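Local coordinates for protein probable endonuclease 4 (Thermotoga maritima, PDB 4HNO) that probably cleaves DNA at apurinic or apyrimidinic sites during base excision repair, using a cluster of metal ions at its active centre, at residues V143-N148 with L214-L219; E199-E204 with A247-F252. All coordinates share one frame; numbering follows the deposited sequence.

Contact 1 of 2, residues V143-N148 with L214-L219; sequences VILLEN and LKMIHL. With MN (manganese (II) ion), chain E; ZN (zinc ion), chain B.
The metal cluster at the C-terminal mouth of the TIM barrel joins these two strands, Glu147 and His218 meeting on a shared manganese. Glu147 OE1 binds the manganese at 2.1 Å and His218 ND1 binds it at 2.2 Å. Glu147 OE2 reaches the zinc at 2.0 Å, so the carboxylate bridges these two metals of the cluster, as does water 1. Asp181 and Glu263 complete the manganese site, and His72 and His112 the zinc site. With CG anti to the backbone N (chi1 -176°) and an extended chain beyond, Glu147 carries its carboxylate straight out to the metals. There it stands almost perpendicular to the imidazole, the planes 88° apart, with OE1 at the ring edge. Asn110 donates a hydrogen bond to Glu147 OE2, and Gln33 OE1 accepts from His218 NE2, so the ring is held at both nitrogens. Below the metals Leu145 points into the barrel interior: its CD2 lies 3.8 Å from Lys215 CG, and its CD1 meets Met216 CE at 3.9 Å. The lysine chain bends away to a salt bridge with Glu212. Strand 176-181 runs between the two, pairing in parallel with each, while 108-115 flanks 143-147 and 260-262 flanks 214-222.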
loop_
_atom_site.group_PDB
_atom_site.type_symbol
_atom_site.label_atom_id
_atom_site.label_comp_id
_atom_site.label_asym_id
_atom_site.label_seq_id
_atom_site.Cartn_x
_atom_site.Cartn_y
_atom_site.Cartn_z
ATOM N N VAL A 143 -12.339 2.093 -2.374
ATOM C CA VAL A 143 -11.917 0.710 -2.239
ATOM C C VAL A 143 -10.808 0.641 -1.204
ATOM O O VAL A 143 -9.853 1.411 -1.267
ATOM C CB VAL A 143 -11.421 0.198 -3.611
ATOM C CG1 VAL A 143 -10.757 -1.172 -3.503
ATOM C CG2 VAL A 143 -12.584 0.160 -4.611
ATOM N N ILE A 144 -10.959 -0.275 -0.249
ATOM C CA ILE A 144 -9.932 -0.522 0.746
ATOM C C ILE A 144 -8.968 -1.566 0.208
ATOM O O ILE A 144 -9.389 -2.627 -0.270
ATOM C CB ILE A 144 -10.554 -0.942 2.074
ATOM C CG1 ILE A 144 -11.316 0.273 2.641
ATOM C CG2 ILE A 144 -9.484 -1.429 3.042
ATOM C CD1 ILE A 144 -12.095 0.052 3.897
ATOM N N LEU A 145 -7.679 -1.259 0.280
ATOM C CA LEU A 145 -6.629 -2.198 -0.111
ATOM C C LEU A 145 -6.055 -2.815 1.157
ATOM O O LEU A 145 -5.670 -2.099 2.077
ATOM C CB LEU A 145 -5.520 -1.500 -0.890
ATOM C CG LEU A 145 -5.991 -0.733 -2.120
ATOM C CD1 LEU A 145 -4.816 -0.070 -2.823
ATOM C CD2 LEU A 145 -6.744 -1.642 -3.072
ATOM N N LEU A 146 -5.989 -4.143 1.183
ATOM C CA LEU A 146 -5.309 -4.856 2.248
ATOM C C LEU A 146 -3.872 -5.086 1.809
ATOM O O LEU A 146 -3.634 -5.677 0.752
ATOM C CB LEU A 146 -5.960 -6.200 2.520
ATOM C CG LEU A 146 -7.441 -6.182 2.821
ATOM C CD1 LEU A 146 -7.955 -7.601 3.005
ATOM C CD2 LEU A 146 -7.758 -5.324 4.033
ATOM N N GLU A 147 -2.930 -4.625 2.623
ATOM C CA GLU A 147 -1.508 -4.769 2.358
ATOM C C GLU A 147 -0.946 -5.933 3.157
ATOM O O GLU A 147 -1.235 -6.081 4.337
ATOM C CB GLU A 147 -0.806 -3.481 2.751
ATOM C CG GLU A 147 0.667 -3.481 2.424
ATOM C CD GLU A 147 1.437 -2.334 3.001
ATOM O OE1 GLU A 147 2.681 -2.446 3.077
ATOM O OE2 GLU A 147 0.819 -1.299 3.343
ATOM N N ASN A 148 -0.104 -6.744 2.517
ATOM C CA ASN A 148 0.629 -7.741 3.290
ATOM C C ASN A 148 1.674 -7.077 4.178
ATOM O O ASN A 148 2.222 -6.015 3.845
ATOM C CB ASN A 148 1.276 -8.792 2.396
ATOM C CG ASN A 148 2.335 -8.201 1.500
ATOM O OD1 ASN A 148 2.032 -7.309 0.716
ATOM N ND2 ASN A 148 3.566 -8.699 1.581
ATOM N N LEU A 214 -4.940 -6.842 -7.651
ATOM C CA LEU A 214 -3.661 -6.277 -7.262
ATOM C C LEU A 214 -3.588 -4.847 -7.781
ATOM O O LEU A 214 -3.379 -4.613 -8.973
ATOM C CB LEU A 214 -2.500 -7.124 -7.806
ATOM C CG LEU A 214 -1.116 -6.587 -7.470
ATOM C CD1 LEU A 214 -0.875 -6.538 -5.967
ATOM C CD2 LEU A 214 -0.052 -7.426 -8.171
ATOM N N LYS A 215 -3.788 -3.882 -6.885
ATOM C CA LYS A 215 -3.916 -2.484 -7.282
ATOM C C LYS A 215 -2.668 -1.644 -7.091
ATOM O O LYS A 215 -2.530 -0.595 -7.714
ATOM C CB LYS A 215 -5.070 -1.824 -6.523
ATOM C CG LYS A 215 -6.436 -2.424 -6.802
ATOM C CD LYS A 215 -6.847 -2.317 -8.252
ATOM C CE LYS A 215 -8.221 -2.906 -8.449
ATOM N NZ LYS A 215 -8.625 -2.905 -9.881
ATOM N N MET A 216 -1.763 -2.088 -6.229
ATOM C CA MET A 216 -0.566 -1.325 -5.910
ATOM C C MET A 216 0.510 -2.305 -5.470
ATOM O O MET A 216 0.211 -3.294 -4.797
ATOM C CB MET A 216 -0.848 -0.316 -4.796
ATOM C CG MET A 216 0.391 0.421 -4.281
ATOM S SD MET A 216 0.049 1.920 -3.324
ATOM C CE MET A 216 -1.209 1.367 -2.163
ATOM N N ILE A 217 1.748 -1.991 -5.822
ATOM C CA ILE A 217 2.928 -2.631 -5.248
ATOM C C ILE A 217 3.674 -1.565 -4.470
ATOM O O ILE A 217 3.927 -0.472 -4.978
ATOM C CB ILE A 217 3.801 -3.238 -6.352
ATOM C CG1 ILE A 217 3.083 -4.445 -6.955
ATOM C CG2 ILE A 217 5.186 -3.628 -5.810
ATOM C CD1 ILE A 217 3.648 -4.896 -8.279
ATOM N N HIS A 218 4.013 -1.888 -3.217
ATOM C CA HIS A 218 4.943 -1.075 -2.463
ATOM C C HIS A 218 6.332 -1.629 -2.757
ATOM O O HIS A 218 6.647 -2.777 -2.412
ATOM C CB HIS A 218 4.665 -1.102 -0.973
ATOM C CG HIS A 218 3.443 -0.357 -0.576
ATOM N ND1 HIS A 218 2.894 -0.489 0.680
ATOM C CD2 HIS A 218 2.712 0.563 -1.249
ATOM C CE1 HIS A 218 1.865 0.334 0.746
ATOM N NE2 HIS A 218 1.730 0.980 -0.407
ATOM N N LEU A 219 7.120 -0.824 -3.447
ATOM C CA LEU A 219 8.408 -1.229 -3.977
ATOM C C LEU A 219 9.477 -0.803 -2.983
ATOM O O LEU A 219 9.918 0.341 -2.946
ATOM C CB LEU A 219 8.626 -0.592 -5.352
ATOM C CG LEU A 219 9.717 -1.299 -6.143
ATOM C CD1 LEU A 219 9.199 -2.625 -6.717
ATOM C CD2 LEU A 219 10.271 -0.399 -7.236
HETATM MN MN MN E . 4.096 -0.932 2.512
HETATM ZN ZN ZN B . 1.751 -0.070 4.648
HETATM O O HOH W 1 3.570 0.118 4.068
#

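Contact 2 of 2, residues E199-E204 with A247-F252; sequences EALLNE and AVFFSF
Phe252, between helices 242-250 and 253-256, reaches to the side of helix 195-208, where Leu202 and Glu199 receive its ring. Its CB points toward that helix and lies 4.3 Å from Leu202 CD1; Phe252 CG, anti to the carbonyl carbon (chi1 -74°), is 4.1 Å from the same methyl. One atom further along, Phe252 CD2 is closer to that methyl, at 3.7 Å. The next atom, Phe252 CE2, passes to the other partner and lies 3.6 Å from Glu199 CG; at the tip, Phe252 CZ is 3.8 Å from the same methylene. Both aliphatic groups approach the ring obliquely. Only the hydrocarbon part of Glu199 takes part in this touch, and its carboxylate is turned 89° from the ring plane. Val248 O lies in the plane of the Phe252 ring, at its edge. That carbonyl accepts two hydrogen bonds from Ser251, one from its backbone N and one from OG at 2.7 Å, tying the serine back onto the preceding turn. Deeper in, Phe249 offers the edge of its ring to Leu201, with CE1 a loose 4.4 Å from Leu201 CD2. Phe252 is itself the N-cap residue of helix 253-256, whose Ile255 touches Leu202 and Phe249. Val198 of helix 195-208 also packs on Phe252, and on the other helix Phe250 packs against helix 268-284.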
loop_
_atom_site.group_PDB
_atom_site.type_symbol
_atom_site.label_atom_id
_atom_site.label_comp_id
_atom_site.label_asym_id
_atom_site.label_seq_id
_atom_site.Cartn_x
_atom_site.Cartn_y
_atom_site.Cartn_z
ATOM N N GLU A 199 6.829 -16.206 -10.192
ATOM C CA GLU A 199 5.763 -16.991 -10.784
ATOM C C GLU A 199 4.837 -17.530 -9.698
ATOM O O GLU A 199 3.618 -17.484 -9.833
ATOM C CB GLU A 199 6.347 -18.121 -11.628
ATOM C CG GLU A 199 7.017 -17.621 -12.897
ATOM C CD GLU A 199 7.875 -18.656 -13.598
ATOM O OE1 GLU A 199 8.196 -19.708 -12.997
ATOM O OE2 GLU A 199 8.240 -18.401 -14.765
ATOM N N ALA A 200 5.419 -18.031 -8.609
ATOM C CA ALA A 200 4.624 -18.560 -7.504
ATOM C C ALA A 200 3.773 -17.479 -6.859
ATOM O O ALA A 200 2.612 -17.711 -6.522
ATOM C CB ALA A 200 5.514 -19.237 -6.464
ATOM N N LEU A 201 4.352 -16.295 -6.695
ATOM C CA LEU A 201 3.620 -15.162 -6.130
ATOM C C LEU A 201 2.424 -14.819 -7.020
ATOM O O LEU A 201 1.299 -14.639 -6.537
ATOM C CB LEU A 201 4.567 -13.976 -5.984
ATOM C CG LEU A 201 3.911 -12.657 -5.574
ATOM C CD1 LEU A 201 3.244 -12.769 -4.223
ATOM C CD2 LEU A 201 4.930 -11.559 -5.604
ATOM N N LEU A 202 2.664 -14.696 -8.318
ATOM C CA LEU A 202 1.592 -14.356 -9.241
ATOM C C LEU A 202 0.513 -15.428 -9.275
ATOM O O LEU A 202 -0.675 -15.118 -9.309
ATOM C CB LEU A 202 2.151 -14.099 -10.647
ATOM C CG LEU A 202 2.982 -12.824 -10.779
ATOM C CD1 LEU A 202 3.721 -12.798 -12.102
ATOM C CD2 LEU A 202 2.110 -11.595 -10.639
ATOM N N ASN A 203 0.921 -16.693 -9.256
ATOM C CA ASN A 203 -0.052 -17.769 -9.210
ATOM C C ASN A 203 -0.899 -17.691 -7.944
ATOM O O ASN A 203 -2.103 -17.933 -7.970
ATOM C CB ASN A 203 0.648 -19.116 -9.306
ATOM C CG ASN A 203 1.213 -19.370 -10.679
ATOM O OD1 ASN A 203 0.776 -18.778 -11.668
ATOM N ND2 ASN A 203 2.193 -20.248 -10.754
ATOM N N GLU A 204 -0.257 -17.372 -6.834
ATOM C CA GLU A 204 -0.954 -17.250 -5.571
ATOM C C GLU A 204 -1.974 -16.081 -5.596
ATOM O O GLU A 204 -3.123 -16.228 -5.179
ATOM C CB GLU A 204 0.100 -17.108 -4.475
ATOM C CG GLU A 204 -0.432 -17.158 -3.083
ATOM C CD GLU A 204 0.679 -17.255 -2.028
ATOM O OE1 GLU A 204 1.706 -17.950 -2.183
ATOM O OE2 GLU A 204 0.485 -16.596 -1.020
ATOM N N ALA A 247 15.497 -6.836 -10.867
ATOM C CA ALA A 247 15.460 -7.079 -12.304
ATOM C C ALA A 247 14.566 -8.270 -12.631
ATOM O O ALA A 247 13.840 -8.237 -13.602
ATOM C CB ALA A 247 16.866 -7.296 -12.830
ATOM N N VAL A 248 14.630 -9.332 -11.834
ATOM C CA VAL A 248 13.748 -10.473 -12.030
ATOM C C VAL A 248 12.280 -10.058 -11.861
ATOM O O VAL A 248 11.436 -10.318 -12.711
ATOM C CB VAL A 248 14.113 -11.610 -11.056
ATOM C CG1 VAL A 248 13.079 -12.715 -11.103
ATOM C CG2 VAL A 248 15.506 -12.156 -11.380
ATOM N N PHE A 249 11.982 -9.375 -10.770
ATOM C CA PHE A 249 10.607 -8.948 -10.484
ATOM C C PHE A 249 10.057 -8.057 -11.597
ATOM O O PHE A 249 8.935 -8.256 -12.046
ATOM C CB PHE A 249 10.652 -8.203 -9.160
ATOM C CG PHE A 249 9.311 -7.812 -8.592
ATOM C CD1 PHE A 249 8.383 -8.766 -8.209
ATOM C CD2 PHE A 249 9.040 -6.482 -8.313
ATOM C CE1 PHE A 249 7.193 -8.403 -7.598
ATOM C CE2 PHE A 249 7.853 -6.124 -7.699
ATOM C CZ PHE A 249 6.941 -7.090 -7.339
ATOM N N PHE A 250 10.859 -7.103 -12.053
ATOM C CA PHE A 250 10.427 -6.141 -13.051
ATOM C C PHE A 250 10.176 -6.779 -14.405
ATOM O O PHE A 250 9.508 -6.189 -15.254
ATOM C CB PHE A 250 11.489 -5.065 -13.273
ATOM C CG PHE A 250 11.767 -4.167 -12.089
ATOM C CD1 PHE A 250 10.882 -4.018 -11.040
ATOM C CD2 PHE A 250 12.950 -3.445 -12.071
ATOM C CE1 PHE A 250 11.187 -3.155 -10.001
ATOM C CE2 PHE A 250 13.251 -2.599 -11.038
ATOM C CZ PHE A 250 12.374 -2.449 -10.001
ATOM N N SER A 251 10.748 -7.954 -14.636
ATOM C CA SER A 251 10.672 -8.581 -15.950
ATOM C C SER A 251 9.290 -9.132 -16.274
ATOM O O SER A 251 9.001 -9.412 -17.431
ATOM C CB SER A 251 11.728 -9.683 -16.082
ATOM O OG SER A 251 11.386 -10.840 -15.347
ATOM N N PHE A 252 8.431 -9.263 -15.271
ATOM C CA PHE A 252 7.091 -9.793 -15.480
ATOM C C PHE A 252 6.133 -8.697 -15.879
ATOM O O PHE A 252 5.973 -7.703 -15.175
ATOM C CB PHE A 252 6.609 -10.492 -14.211
ATOM C CG PHE A 252 7.269 -11.813 -13.983
ATOM C CD1 PHE A 252 8.550 -11.873 -13.457
ATOM C CD2 PHE A 252 6.635 -12.984 -14.330
ATOM C CE1 PHE A 252 9.175 -13.090 -13.270
ATOM C CE2 PHE A 252 7.253 -14.197 -14.133
ATOM C CZ PHE A 252 8.525 -14.249 -13.605
#

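In the fold
Contact 1 lies near the centre of the barrel and contact 2 in its outer layer of helices, their centres 16 Å apart. Strand 214-222 connects them: Leu219 CD1 packs 3.9 Å from both Phe249 CE2 and Phe250 CE1, and Ile217 also touches Phe249. Along the chain the segments alternate, 143-148, 199-204, 214-219, 247-252, with helix 195-208 leading directly into strand 214-222. Alternation along this strand sends His218 to the metals and Ile217 and Leu219 outward to helix 242-250. This is the two-sided arrangement of a TIM barrel, with the metal site at the C-terminal end of the barrel and a hydrophobic layer between strands and helices outside.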